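Local atomic coordinates of UDP-4-amino-4,6-dideoxy-N-acetyl-beta-L-altrosamine transaminase (Helicobacter pylori, PDB entry 2FNU), a protein that catalyses the PLP-dependent transamination of a UDP-linked 4-keto sugar, the second step in making pseudaminic acid, a sialic-acid-like sugar that modifies flagellin. Residues D15-A18 with V19-L23; L35-E38 with E39-E43; M250-R253 with E254-A257; E338-Y341 with H342-S346. All blocks are in the same frame, centred on the assembly; numbering follows the deposited sequence.

All four contacts are local, each formed within one continuous piece of chain, and they follow one another in sequence order. Contact 1 lies on helix 13-23, at the dimer interface, and contact 2 on helix 32-45, the next helix along; their centres are about 18 Å apart, and both helices pack against helix 233-244. Contact 3 sits on helix 246-264, its centre about 25 Å from that of contact 2. In contact 4, helix 335-343 gives way to strand 344-347, which pairs with strand 286-290 in an antiparallel sheet. Its centre is about 40 Å from that of contact 1, across the chain's centre, and its Glu-344 is bonded to the substrate-binding His-315.

Contact 1: D15-A18 with V19-L23; sequences DKKA and VLEVL
Lys-17 starts out trans to its N (chi1 -176°) and Glu-21 turns its CG back beside its own N (chi1 -70°), and the two side chains pass each other across one turn of helix 13-23. This is an i to i+4 pair of opposite charges, but its ends do not close: Lys-17 bends at its last torsion, and NZ stays 4.7 Å from OE1 of Glu-21. The nearer approach is by methylene, with CE of Lys-17 3.9 Å from OE1 of Glu-21, so any attraction is probably modest. Beneath them, the N of Glu-21 is bonded to O of Lys-17 at 3.0 Å, and CG of Glu-21 is 3.4 Å from that oxygen. Leu-20 repeats the pattern one residue earlier, its CG 3.2 Å from O of Lys-16.

The polar end of Lys-16 reaches Asn-24 of the second subunit, and Leu-20 packs on Lys-16 of that subunit, which puts this flank of the helix at the dimer interface. Val-19 turns instead onto Ile-234 of helix 233-244, while Asp-15 bonds to Ser-241 and makes a salt bridge with Lys-245.

N of Val-22 makes a long, weak bond of 3.5 Å to O of Ala-18. That oxygen also accepts from a water, 2.6 Å away, which donates a second hydrogen bond to OE2 of Glu-21 at 2.7 Å.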
ATOM      1  N   ASP B  15       4.285  20.798   9.881  1.00 18.45           N
ATOM      2  CA  ASP B  15       3.916  19.450   9.438  1.00 18.55           C
ATOM      3  C   ASP B  15       2.739  18.935  10.272  1.00 19.91           C
ATOM      4  O   ASP B  15       1.772  18.375   9.738  1.00 18.00           O
ATOM      5  CB  ASP B  15       5.085  18.475   9.586  1.00 17.68           C
ATOM      6  CG  ASP B  15       6.282  18.837   8.722  1.00 18.49           C
ATOM      7  OD1 ASP B  15       6.114  19.419   7.623  1.00 18.81           O
ATOM      8  OD2 ASP B  15       7.413  18.533   9.163  1.00 19.89           O
ATOM      9  N   LYS B  16       2.840  19.109  11.588  1.00 17.75           N
ATOM     10  CA  LYS B  16       1.800  18.620  12.503  1.00 20.10           C
ATOM     11  C   LYS B  16       0.479  19.355  12.297  1.00 23.26           C
ATOM     12  O   LYS B  16      -0.588  18.726  12.286  1.00 22.51           O
ATOM     13  CB  LYS B  16       2.296  18.692  13.955  1.00 20.38           C
ATOM     14  CG  LYS B  16       3.585  17.894  14.137  1.00 20.91           C
ATOM     15  CD  LYS B  16       4.241  18.105  15.506  1.00 23.70           C
ATOM     16  CE  LYS B  16       5.590  17.409  15.581  1.00 26.15           C
ATOM     17  NZ  LYS B  16       6.281  17.653  16.876  1.00 28.71           N
ATOM     18  N   LYS B  17       0.546  20.670  12.098  1.00 19.43           N
ATOM     19  CA  LYS B  17      -0.631  21.474  11.731  1.00 24.43           C
ATOM     20  C   LYS B  17      -1.293  20.976  10.450  1.00 22.98           C
ATOM     21  O   LYS B  17      -2.525  20.885  10.358  1.00 23.78           O
ATOM     22  CB  LYS B  17      -0.246  22.948  11.550  1.00 22.07           C
ATOM     23  CG  LYS B  17      -1.416  23.877  11.260  1.00 34.13           C
ATOM     24  CD  LYS B  17      -0.954  25.339  11.277  1.00 33.31           C
ATOM     25  CE  LYS B  17      -2.121  26.303  11.112  1.00 47.21           C
ATOM     26  NZ  LYS B  17      -2.841  26.522  12.400  1.00 53.04           N
ATOM     27  N   ALA B  18      -0.467  20.675   9.446  1.00 18.60           N
ATOM     28  CA  ALA B  18      -0.976  20.217   8.153  1.00 19.02           C
ATOM     29  C   ALA B  18      -1.768  18.923   8.306  1.00 19.56           C
ATOM     30  O   ALA B  18      -2.829  18.782   7.722  1.00 18.92           O
ATOM     31  CB  ALA B  18       0.172  20.031   7.163  1.00 18.95           C
ATOM     32  N   VAL B  19      -1.233  17.981   9.079  1.00 16.71           N
ATOM     33  CA  VAL B  19      -1.923  16.708   9.322  1.00 18.46           C
ATOM     34  C   VAL B  19      -3.249  16.962  10.056  1.00 21.69           C
ATOM     35  O   VAL B  19      -4.297  16.428   9.693  1.00 20.32           O
ATOM     36  CB  VAL B  19      -1.023  15.730  10.103  1.00 20.39           C
ATOM     37  CG1 VAL B  19      -1.836  14.556  10.652  1.00 21.09           C
ATOM     38  CG2 VAL B  19       0.143  15.232   9.215  1.00 19.40           C
ATOM     39  N   LEU B  20      -3.211  17.803  11.083  1.00 22.85           N
ATOM     40  CA  LEU B  20      -4.421  18.023  11.879  1.00 25.73           C
ATOM     41  C   LEU B  20      -5.553  18.673  11.081  1.00 25.77           C
ATOM     42  O   LEU B  20      -6.730  18.318  11.266  1.00 28.85           O
ATOM     43  CB  LEU B  20      -4.083  18.755  13.187  1.00 26.63           C
ATOM     44  CG  LEU B  20      -3.120  17.936  14.088  1.00 36.37           C
ATOM     45  CD1 LEU B  20      -2.473  18.808  15.172  1.00 48.34           C
ATOM     46  CD2 LEU B  20      -3.745  16.667  14.722  1.00 39.76           C
ATOM     47  N   GLU B  21      -5.221  19.578  10.161  1.00 24.26           N
ATOM     48  CA  GLU B  21      -6.219  20.142   9.252  1.00 26.59           C
ATOM     49  C   GLU B  21      -6.953  19.046   8.481  1.00 24.50           C
ATOM     50  O   GLU B  21      -8.167  19.127   8.298  1.00 25.80           O
ATOM     51  CB  GLU B  21      -5.593  21.131   8.262  1.00 29.63           C
ATOM     52  CG  GLU B  21      -5.119  22.430   8.889  1.00 35.16           C
ATOM     53  CD  GLU B  21      -4.296  23.293   7.935  1.00 35.72           C
ATOM     54  OE1 GLU B  21      -4.005  24.459   8.298  1.00 42.77           O
ATOM     55  OE2 GLU B  21      -3.930  22.815   6.831  1.00 41.19           O
ATOM     56  N   VAL B  22      -6.221  18.028   8.013  1.00 20.15           N
ATOM     57  CA  VAL B  22      -6.860  16.946   7.277  1.00 17.08           C
ATOM     58  C   VAL B  22      -7.834  16.185   8.165  1.00 16.42           C
ATOM     59  O   VAL B  22      -8.922  15.834   7.729  1.00 17.05           O
ATOM     60  CB  VAL B  22      -5.832  15.947   6.701  1.00 17.21           C
ATOM     61  CG1 VAL B  22      -6.562  14.789   6.013  1.00 16.31           C
ATOM     62  CG2 VAL B  22      -4.926  16.654   5.742  1.00 20.06           C
ATOM     63  N   LEU B  23      -7.450  15.946   9.416  1.00 14.72           N
ATOM     64  CA  LEU B  23      -8.291  15.170  10.315  1.00 16.03           C
ATOM     65  C   LEU B  23      -9.622  15.893  10.577  1.00 17.21           C
ATOM     66  O   LEU B  23     -10.618  15.266  10.976  1.00 18.46           O
ATOM     67  CB  LEU B  23      -7.555  14.921  11.630  1.00 18.36           C
ATOM     68  CG  LEU B  23      -6.256  14.104  11.533  1.00 17.55           C
ATOM     69  CD1 LEU B  23      -5.667  13.906  12.936  1.00 22.69           C
ATOM     70  CD2 LEU B  23      -6.444  12.748  10.837  1.00 15.72           C
TER
HETATM   71  O   HOH W   1      -3.549  20.348   5.752  1.00 33.48           O

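Contact 2: L35-E38 with E39-E43; sequences LLFE and EALCE
Glu-39 folds back over the preceding turn: its N bonds to O of Leu-35 at 2.9 Å, and its CG, placed beside the backbone N (chi1 -72°), comes within 3.3 Å of the same oxygen. The chain then runs out extended, carrying OE2 of Glu-39 to 3.9 Å from the CD2 methyl of Leu-36. A carboxylate oxygen thus touches a branch of a leucine that also packs on Leu-240 of helix 233-244.

Ala-40 follows, its N bonded to O of Leu-36 at 2.8 Å and its CB resting near that oxygen. Ala-40 packs on Leu-240 and Leu-243 of helix 233-244.

Leu-41 carries the apolar part of the contact. Its CD1 methyl sits over one face of the Phe-37 ring, 4.2 Å from the centroid and only 15° off the ring normal, a CH-pi contact between residues one turn apart in helix 32-45. CG of Leu-41 meets the ring at CE1, 4.0 Å away. Phe-37 gets there because its CG is anti to the backbone N (chi1 -174°). The pair belongs to the buried side of the helix: both side chains lie on Val-52 of strand 49-53, part of the mixed seven-stranded sheet of this DegT/DnrJ/EryC1-family aminotransferase, and both meet Phe-179.

Cys-42 closes the turn through its N, bonded to O of Glu-38 at 3.0 Å. The side chain of Glu-38 goes elsewhere, its OE1 accepting from the backbone N of Val-52 and forming a salt bridge with Arg-208.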
ATOM      1  N   LEU B  35      -3.278  15.355  -5.003  1.00 13.74           N
ATOM      2  CA  LEU B  35      -3.068  16.061  -6.259  1.00 15.11           C
ATOM      3  C   LEU B  35      -2.111  17.253  -6.083  1.00 14.76           C
ATOM      4  O   LEU B  35      -1.214  17.464  -6.918  1.00 15.95           O
ATOM      5  CB  LEU B  35      -4.409  16.548  -6.805  1.00 17.07           C
ATOM      6  CG  LEU B  35      -5.376  15.438  -7.220  1.00 23.24           C
ATOM      7  CD1 LEU B  35      -6.735  16.055  -7.538  1.00 27.27           C
ATOM      8  CD2 LEU B  35      -4.845  14.655  -8.412  1.00 25.81           C
ATOM      9  N   LEU B  36      -2.284  18.017  -5.002  1.00 14.23           N
ATOM     10  CA  LEU B  36      -1.398  19.142  -4.741  1.00 13.83           C
ATOM     11  C   LEU B  36       0.038  18.670  -4.530  1.00 14.12           C
ATOM     12  O   LEU B  36       0.992  19.318  -4.968  1.00 14.50           O
ATOM     13  CB  LEU B  36      -1.875  19.914  -3.514  1.00 15.68           C
ATOM     14  CG  LEU B  36      -3.140  20.758  -3.639  1.00 22.09           C
ATOM     15  CD1 LEU B  36      -3.573  21.221  -2.262  1.00 21.13           C
ATOM     16  CD2 LEU B  36      -2.876  21.958  -4.569  1.00 21.63           C
ATOM     17  N   PHE B  37       0.194  17.544  -3.840  1.00 13.46           N
ATOM     18  CA  PHE B  37       1.531  16.978  -3.599  1.00 14.02           C
ATOM     19  C   PHE B  37       2.190  16.558  -4.913  1.00 12.35           C
ATOM     20  O   PHE B  37       3.366  16.855  -5.152  1.00 13.78           O
ATOM     21  CB  PHE B  37       1.398  15.809  -2.612  1.00 13.50           C
ATOM     22  CG  PHE B  37       2.721  15.204  -2.136  1.00 13.97           C
ATOM     23  CD1 PHE B  37       3.923  15.932  -2.096  1.00 12.54           C
ATOM     24  CD2 PHE B  37       2.733  13.891  -1.684  1.00 12.58           C
ATOM     25  CE1 PHE B  37       5.102  15.323  -1.623  1.00 11.98           C
ATOM     26  CE2 PHE B  37       3.886  13.291  -1.217  1.00 12.22           C
ATOM     27  CZ  PHE B  37       5.075  13.984  -1.195  1.00 12.33           C
ATOM     28  N   GLU B  38       1.427  15.888  -5.770  1.00 12.08           N
ATOM     29  CA  GLU B  38       1.911  15.511  -7.094  1.00 12.42           C
ATOM     30  C   GLU B  38       2.324  16.750  -7.910  1.00 12.75           C
ATOM     31  O   GLU B  38       3.391  16.756  -8.535  1.00 12.99           O
ATOM     32  CB  GLU B  38       0.844  14.686  -7.813  1.00 14.15           C
ATOM     33  CG  GLU B  38       0.731  13.294  -7.188  1.00 12.97           C
ATOM     34  CD  GLU B  38      -0.490  12.510  -7.652  1.00 16.12           C
ATOM     35  OE1 GLU B  38      -0.575  11.317  -7.277  1.00 14.15           O
ATOM     36  OE2 GLU B  38      -1.350  13.055  -8.395  1.00 15.68           O
ATOM     37  N   GLU B  39       1.484  17.787  -7.905  1.00 12.52           N
ATOM     38  CA  GLU B  39       1.812  19.034  -8.607  1.00 12.49           C
ATOM     39  C   GLU B  39       3.070  19.674  -8.033  1.00 11.48           C
ATOM     40  O   GLU B  39       3.917  20.167  -8.791  1.00 14.21           O
ATOM     41  CB  GLU B  39       0.637  20.012  -8.537  1.00 15.68           C
ATOM     42  CG  GLU B  39      -0.531  19.567  -9.421  1.00 19.10           C
ATOM     43  CD  GLU B  39      -1.863  20.236  -9.105  1.00 33.27           C
ATOM     44  OE1 GLU B  39      -2.858  19.857  -9.756  1.00 33.71           O
ATOM     45  OE2 GLU B  39      -1.927  21.119  -8.223  1.00 34.95           O
ATOM     46  N   ALA B  40       3.201  19.660  -6.705  1.00 11.56           N
ATOM     47  CA  ALA B  40       4.378  20.242  -6.076  1.00 11.42           C
ATOM     48  C   ALA B  40       5.653  19.468  -6.437  1.00 12.39           C
ATOM     49  O   ALA B  40       6.735  20.046  -6.621  1.00 13.13           O
ATOM     50  CB  ALA B  40       4.177  20.343  -4.566  1.00 13.47           C
ATOM     51  N   LEU B  41       5.533  18.146  -6.551  1.00 12.66           N
ATOM     52  CA  LEU B  41       6.679  17.345  -6.983  1.00 12.46           C
ATOM     53  C   LEU B  41       7.089  17.697  -8.415  1.00 11.84           C
ATOM     54  O   LEU B  41       8.280  17.774  -8.722  1.00 13.00           O
ATOM     55  CB  LEU B  41       6.388  15.840  -6.864  1.00 12.25           C
ATOM     56  CG  LEU B  41       6.344  15.302  -5.422  1.00 12.20           C
ATOM     57  CD1 LEU B  41       5.631  13.942  -5.393  1.00 12.44           C
ATOM     58  CD2 LEU B  41       7.766  15.188  -4.832  1.00 14.33           C
ATOM     59  N   CYS B  42       6.107  17.897  -9.294  1.00 12.33           N
ATOM     60  CA  CYS B  42       6.430  18.271 -10.672  1.00 11.46           C
ATOM     61  C   CYS B  42       7.153  19.619 -10.698  1.00 11.78           C
ATOM     62  O   CYS B  42       8.090  19.798 -11.478  1.00 13.85           O
ATOM     63  CB  CYS B  42       5.156  18.357 -11.516  1.00 14.62           C
ATOM     64  SG  CYS B  42       4.453  16.710 -11.833  1.00 15.19           S
ATOM     65  N   GLU B  43       6.703  20.557  -9.871  1.00 12.44           N
ATOM     66  CA  GLU B  43       7.320  21.890  -9.826  1.00 13.53           C
ATOM     67  C   GLU B  43       8.737  21.821  -9.251  1.00 12.80           C
ATOM     68  O   GLU B  43       9.671  22.440  -9.771  1.00 14.71           O
ATOM     69  CB  GLU B  43       6.449  22.862  -9.043  1.00 14.17           C
ATOM     70  CG  GLU B  43       5.166  23.127  -9.787  1.00 23.33           C
ATOM     71  CD  GLU B  43       4.477  24.410  -9.379  1.00 42.20           C
ATOM     72  OE1 GLU B  43       5.175  25.364  -8.967  1.00 49.57           O
ATOM     73  OE2 GLU B  43       3.230  24.458  -9.489  1.00 46.14           O
TER
HETATM   74  O   HOH W   2      -1.977  16.757  -9.832  1.00 43.74           O

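Contact 3: M250-R253 with E254-A257; sequences MQKR and EEAA
Gln-251 lays its amide across the side chain of Glu-255 one turn on, the two crossing at about a right angle with their flat groups 77° apart. NE2 of Gln-251 donates to OE1 of Glu-255 over 3.0 Å in a nearly straight bond (166°). The acceptor lies close to the amide plane, whereas the donor comes in from above the carboxylate, 35° out of its plane. The bend at chi2 of Gln-251 turns the amide back toward Glu-255, and CG of Gln-251 ends 3.5 Å from that same OE1. OE2 of Glu-255 accepts a hydrogen bond from a water 2.7 Å away, which in turn accepts a weak bond from NZ of Lys-252. Direct contact is lacking there, since NZ of Lys-252 and OE2 of Glu-255 are 4.3 Å apart, beyond a salt bridge. The carboxylate is gripped by one direct bond and, weakly, through a water.

Glu-254 crosses the Gln-251 side chain obliquely, its CB 3.9 Å from OE1 of Gln-251, and then leads away to make a weak bond with His-274.

On the buried side, CA of Met-250 sits 3.5 Å off one face of the Arg-253 guanidinium, toward its rim. NE and NH1 of Arg-253 donate to the carbonyls of Ser-282 and Pro-184, tying the helix to the loop after Lys-183, the lysine that carries the cofactor in the resting enzyme but is not linked to it here. Gln-251 and Glu-255 make a typical i to i+4 side-chain hydrogen bond on a helix, here helix 246-264.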
ATOM      1  N   MET B 250      17.771  19.115   3.424  1.00 12.53           N
ATOM      2  CA  MET B 250      18.911  18.574   2.693  1.00 11.87           C
ATOM      3  C   MET B 250      20.190  19.304   3.104  1.00 13.68           C
ATOM      4  O   MET B 250      21.258  18.684   3.267  1.00 15.25           O
ATOM      5  CB  MET B 250      18.679  18.695   1.181  1.00 13.97           C
ATOM      6  CG  MET B 250      19.860  18.230   0.337  1.00 17.21           C
ATOM      7  SD  MET B 250      19.356  18.065  -1.386  1.00 15.71           S
ATOM      8  CE  MET B 250      20.651  18.998  -2.214  1.00 23.92           C
ATOM      9  N   GLN B 251      20.083  20.616   3.289  1.00 14.25           N
ATOM     10  CA  GLN B 251      21.259  21.400   3.680  1.00 15.29           C
ATOM     11  C   GLN B 251      21.684  21.103   5.130  1.00 14.08           C
ATOM     12  O   GLN B 251      22.883  21.127   5.449  1.00 15.49           O
ATOM     13  CB  GLN B 251      21.034  22.892   3.434  1.00 16.47           C
ATOM     14  CG  GLN B 251      22.232  23.784   3.828  1.00 17.28           C
ATOM     15  CD  GLN B 251      23.510  23.514   3.012  1.00 18.42           C
ATOM     16  OE1 GLN B 251      23.483  22.989   1.882  1.00 20.92           O
ATOM     17  NE2 GLN B 251      24.646  23.883   3.596  1.00 21.14           N
ATOM     18  N   LYS B 252      20.721  20.806   6.007  1.00 13.80           N
ATOM     19  CA  LYS B 252      21.095  20.354   7.345  1.00 13.27           C
ATOM     20  C   LYS B 252      21.909  19.072   7.285  1.00 14.99           C
ATOM     21  O   LYS B 252      22.896  18.936   8.011  1.00 16.49           O
ATOM     22  CB  LYS B 252      19.877  20.194   8.253  1.00 14.16           C
ATOM     23  CG  LYS B 252      19.224  21.527   8.616  1.00 16.86           C
ATOM     24  CD  LYS B 252      20.097  22.305   9.598  1.00 24.31           C
ATOM     25  CE  LYS B 252      19.453  23.629   9.993  1.00 40.51           C
ATOM     26  NZ  LYS B 252      20.373  24.469  10.816  1.00 51.18           N
ATOM     27  N   ARG B 253      21.487  18.120   6.442  1.00 13.12           N
ATOM     28  CA  ARG B 253      22.236  16.880   6.278  1.00 12.20           C
ATOM     29  C   ARG B 253      23.605  17.156   5.649  1.00 13.68           C
ATOM     30  O   ARG B 253      24.606  16.545   6.030  1.00 14.14           O
ATOM     31  CB  ARG B 253      21.435  15.853   5.477  1.00 12.26           C
ATOM     32  CG  ARG B 253      20.170  15.374   6.207  1.00 12.43           C
ATOM     33  CD  ARG B 253      19.537  14.162   5.516  1.00 12.18           C
ATOM     34  NE  ARG B 253      19.127  14.498   4.159  1.00 11.54           N
ATOM     35  CZ  ARG B 253      17.935  14.988   3.822  1.00 13.42           C
ATOM     36  NH1 ARG B 253      16.980  15.184   4.746  1.00 13.39           N
ATOM     37  NH2 ARG B 253      17.706  15.278   2.545  1.00 12.58           N
ATOM     38  N   GLU B 254      23.652  18.108   4.715  1.00 13.15           N
ATOM     39  CA  GLU B 254      24.943  18.477   4.107  1.00 13.71           C
ATOM     40  C   GLU B 254      25.902  19.037   5.158  1.00 12.45           C
ATOM     41  O   GLU B 254      27.097  18.709   5.145  1.00 13.94           O
ATOM     42  CB  GLU B 254      24.742  19.460   2.945  1.00 15.72           C
ATOM     43  CG  GLU B 254      26.031  20.022   2.319  1.00 15.93           C
ATOM     44  CD  GLU B 254      26.865  18.998   1.562  1.00 18.93           C
ATOM     45  OE1 GLU B 254      26.373  17.880   1.265  1.00 16.30           O
ATOM     46  OE2 GLU B 254      28.034  19.329   1.237  1.00 17.09           O
ATOM     47  N   GLU B 255      25.380  19.852   6.069  1.00 14.11           N
ATOM     48  CA  GLU B 255      26.217  20.426   7.125  1.00 14.38           C
ATOM     49  C   GLU B 255      26.745  19.343   8.052  1.00 16.21           C
ATOM     50  O   GLU B 255      27.914  19.378   8.445  1.00 16.29           O
ATOM     51  CB  GLU B 255      25.487  21.563   7.848  1.00 17.39           C
ATOM     52  CG  GLU B 255      25.515  22.825   6.974  1.00 21.59           C
ATOM     53  CD  GLU B 255      24.423  23.838   7.273  1.00 28.82           C
ATOM     54  OE1 GLU B 255      24.279  24.773   6.454  1.00 28.90           O
ATOM     55  OE2 GLU B 255      23.714  23.707   8.291  1.00 28.03           O
ATOM     56  N   ALA B 256      25.903  18.361   8.373  1.00 13.36           N
ATOM     57  CA  ALA B 256      26.332  17.239   9.204  1.00 13.29           C
ATOM     58  C   ALA B 256      27.417  16.460   8.478  1.00 13.38           C
ATOM     59  O   ALA B 256      28.438  16.110   9.070  1.00 15.02           O
ATOM     60  CB  ALA B 256      25.148  16.325   9.509  1.00 14.41           C
ATOM     61  N   ALA B 257      27.200  16.194   7.187  1.00 13.32           N
ATOM     62  CA  ALA B 257      28.193  15.466   6.393  1.00 13.54           C
ATOM     63  C   ALA B 257      29.535  16.191   6.356  1.00 11.47           C
ATOM     64  O   ALA B 257      30.600  15.573   6.455  1.00 14.00           O
ATOM     65  CB  ALA B 257      27.674  15.247   4.977  1.00 14.50           C
TER
HETATM   66  O   HOH W   3      21.314  25.027   8.057  1.00 52.39           O

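Contact 4: E338-Y341 with H342-S346; sequences EDFY and HAEIS
His-342 N bonds to O of Glu-338 at 2.9 Å and Ala-343 N to O of Asp-339, but at Glu-344 the chain leaves helical angles, and its N makes only a weak bond to O of Phe-340, bent to 127°. The same carbonyl oxygen of Glu-338 lies over one face of the His-342 imidazole, 3.0 Å above its plane and toward its rim. CG of His-342 sits beside its own N (chi1 -64°), which swings the ring back over that turn. Two waters then join the ring nitrogens to acids of the preceding turn: one lies 2.8 Å from NE2 of His-342 and donates to OE1 of Glu-338, the other 2.6 Å from ND1 and donates to OD1 of Asp-339. Tyr-341 meets the ring obliquely, with CD2 of each residue 3.8 Å apart.

This is the junction where helix 335-343 passes directly into strand 344-347, beside strand 286-290 of the antiparallel sheet. Phe-340 and Glu-344 run side by side across it, ring and carboxylate planes 14° apart, CE2 of Phe-340 lying 3.8 Å from CG of Glu-344. Tyr-130 meets the Phe-340 ring edge-to-face.

The buried Glu-344 carboxylate accepts a hydrogen bond on the syn lone pair of OE2 from OG of Ser-346, at 2.6 Å, while OE1 accepts from the backbone N of His-315, a substrate-binding residue whose ND1 also bonds to OG of Ser-346.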
ATOM      1  N   GLU B 338      30.826  -7.460  -3.302  1.00 13.07           N
ATOM      2  CA  GLU B 338      31.276  -8.099  -2.058  1.00 15.22           C
ATOM      3  C   GLU B 338      32.200  -7.181  -1.257  1.00 13.92           C
ATOM      4  O   GLU B 338      32.016  -7.011  -0.039  1.00 15.46           O
ATOM      5  CB  GLU B 338      32.003  -9.423  -2.351  1.00 15.43           C
ATOM      6  CG  GLU B 338      31.151 -10.464  -3.083  1.00 15.17           C
ATOM      7  CD  GLU B 338      30.012 -11.019  -2.236  1.00 22.67           C
ATOM      8  OE1 GLU B 338      30.250 -11.364  -1.058  1.00 25.31           O
ATOM      9  OE2 GLU B 338      28.876 -11.128  -2.751  1.00 18.98           O
ATOM     10  N   ASP B 339      33.184  -6.592  -1.938  1.00 14.32           N
ATOM     11  CA  ASP B 339      34.128  -5.685  -1.266  1.00 14.83           C
ATOM     12  C   ASP B 339      33.398  -4.466  -0.711  1.00 14.06           C
ATOM     13  O   ASP B 339      33.666  -4.057   0.419  1.00 16.17           O
ATOM     14  CB  ASP B 339      35.255  -5.209  -2.200  1.00 16.28           C
ATOM     15  CG  ASP B 339      36.252  -6.316  -2.568  1.00 19.87           C
ATOM     16  OD1 ASP B 339      36.249  -7.401  -1.951  1.00 20.54           O
ATOM     17  OD2 ASP B 339      37.023  -6.078  -3.512  1.00 22.32           O
ATOM     18  N   PHE B 340      32.469  -3.897  -1.495  1.00 13.28           N
ATOM     19  CA  PHE B 340      31.731  -2.731  -1.018  1.00 14.48           C
ATOM     20  C   PHE B 340      30.910  -3.068   0.235  1.00 14.87           C
ATOM     21  O   PHE B 340      30.935  -2.348   1.236  1.00 14.31           O
ATOM     22  CB  PHE B 340      30.809  -2.185  -2.116  1.00 13.77           C
ATOM     23  CG  PHE B 340      30.134  -0.900  -1.731  1.00 11.96           C
ATOM     24  CD1 PHE B 340      30.749   0.319  -1.971  1.00 12.82           C
ATOM     25  CD2 PHE B 340      28.883  -0.916  -1.105  1.00 13.51           C
ATOM     26  CE1 PHE B 340      30.113   1.514  -1.581  1.00 12.08           C
ATOM     27  CE2 PHE B 340      28.247   0.263  -0.723  1.00 15.13           C
ATOM     28  CZ  PHE B 340      28.869   1.476  -0.962  1.00 13.76           C
ATOM     29  N   TYR B 341      30.161  -4.164   0.168  1.00 14.56           N
ATOM     30  CA  TYR B 341      29.367  -4.602   1.324  1.00 14.21           C
ATOM     31  C   TYR B 341      30.237  -4.828   2.560  1.00 15.10           C
ATOM     32  O   TYR B 341      29.882  -4.415   3.661  1.00 15.37           O
ATOM     33  CB  TYR B 341      28.638  -5.883   0.947  1.00 15.68           C
ATOM     34  CG  TYR B 341      27.915  -6.611   2.053  1.00 14.34           C
ATOM     35  CD1 TYR B 341      26.970  -5.971   2.850  1.00 17.16           C
ATOM     36  CD2 TYR B 341      28.132  -7.976   2.251  1.00 17.09           C
ATOM     37  CE1 TYR B 341      26.274  -6.674   3.858  1.00 17.50           C
ATOM     38  CE2 TYR B 341      27.439  -8.690   3.243  1.00 16.01           C
ATOM     39  CZ  TYR B 341      26.526  -8.033   4.037  1.00 17.16           C
ATOM     40  OH  TYR B 341      25.831  -8.742   4.990  1.00 21.53           O
ATOM     41  N   HIS B 342      31.382  -5.478   2.382  1.00 15.44           N
ATOM     42  CA  HIS B 342      32.244  -5.745   3.526  1.00 15.25           C
ATOM     43  C   HIS B 342      32.764  -4.446   4.116  1.00 14.33           C
ATOM     44  O   HIS B 342      32.872  -4.316   5.328  1.00 17.20           O
ATOM     45  CB  HIS B 342      33.389  -6.679   3.138  1.00 16.29           C
ATOM     46  CG  HIS B 342      32.918  -8.037   2.733  1.00 18.81           C
ATOM     47  ND1 HIS B 342      33.626  -8.844   1.871  1.00 22.29           N
ATOM     48  CD2 HIS B 342      31.804  -8.729   3.069  1.00 21.66           C
ATOM     49  CE1 HIS B 342      32.969  -9.976   1.692  1.00 19.97           C
ATOM     50  NE2 HIS B 342      31.862  -9.932   2.405  1.00 18.43           N
ATOM     51  N   ALA B 343      33.025  -3.470   3.253  1.00 13.35           N
ATOM     52  CA  ALA B 343      33.646  -2.213   3.692  1.00 14.00           C
ATOM     53  C   ALA B 343      32.665  -1.206   4.297  1.00 14.59           C
ATOM     54  O   ALA B 343      33.041  -0.380   5.139  1.00 14.81           O
ATOM     55  CB  ALA B 343      34.393  -1.560   2.532  1.00 15.22           C
ATOM     56  N   GLU B 344      31.401  -1.250   3.878  1.00 13.42           N
ATOM     57  CA  GLU B 344      30.527  -0.096   4.130  1.00 12.40           C
ATOM     58  C   GLU B 344      29.844  -0.065   5.498  1.00 15.04           C
ATOM     59  O   GLU B 344      29.338  -1.079   5.993  1.00 15.22           O
ATOM     60  CB  GLU B 344      29.448  -0.016   3.036  1.00 12.43           C
ATOM     61  CG  GLU B 344      28.751   1.359   2.923  1.00 12.47           C
ATOM     62  CD  GLU B 344      27.570   1.561   3.884  1.00 15.42           C
ATOM     63  OE1 GLU B 344      27.004   0.566   4.408  1.00 15.14           O
ATOM     64  OE2 GLU B 344      27.207   2.755   4.096  1.00 15.86           O
ATOM     65  N   ILE B 345      29.808   1.136   6.073  1.00 13.86           N
ATOM     66  CA  ILE B 345      29.037   1.425   7.289  1.00 13.26           C
ATOM     67  C   ILE B 345      28.357   2.761   7.073  1.00 13.86           C
ATOM     68  O   ILE B 345      29.009   3.715   6.639  1.00 13.65           O
ATOM     69  CB  ILE B 345      29.924   1.526   8.547  1.00 13.80           C
ATOM     70  CG1 ILE B 345      30.680   0.208   8.764  1.00 15.56           C
ATOM     71  CG2 ILE B 345      29.067   1.852   9.760  1.00 13.86           C
ATOM     72  CD1 ILE B 345      31.665   0.258   9.955  1.00 16.21           C
ATOM     73  N   SER B 346      27.050   2.818   7.355  1.00 12.72           N
ATOM     74  CA  SER B 346      26.291   4.065   7.281  1.00 11.74           C
ATOM     75  C   SER B 346      26.170   4.687   8.654  1.00 13.44           C
ATOM     76  O   SER B 346      25.636   4.072   9.571  1.00 13.62           O
ATOM     77  CB  SER B 346      24.897   3.814   6.716  1.00 11.30           C
ATOM     78  OG  SER B 346      25.024   3.287   5.393  1.00 13.93           O
TER
HETATM   79  O   HOH W   4      29.655 -11.437   1.708  1.00 39.71           O
HETATM   80  O   HOH W   5      35.746  -8.559   0.319  1.00 32.61           O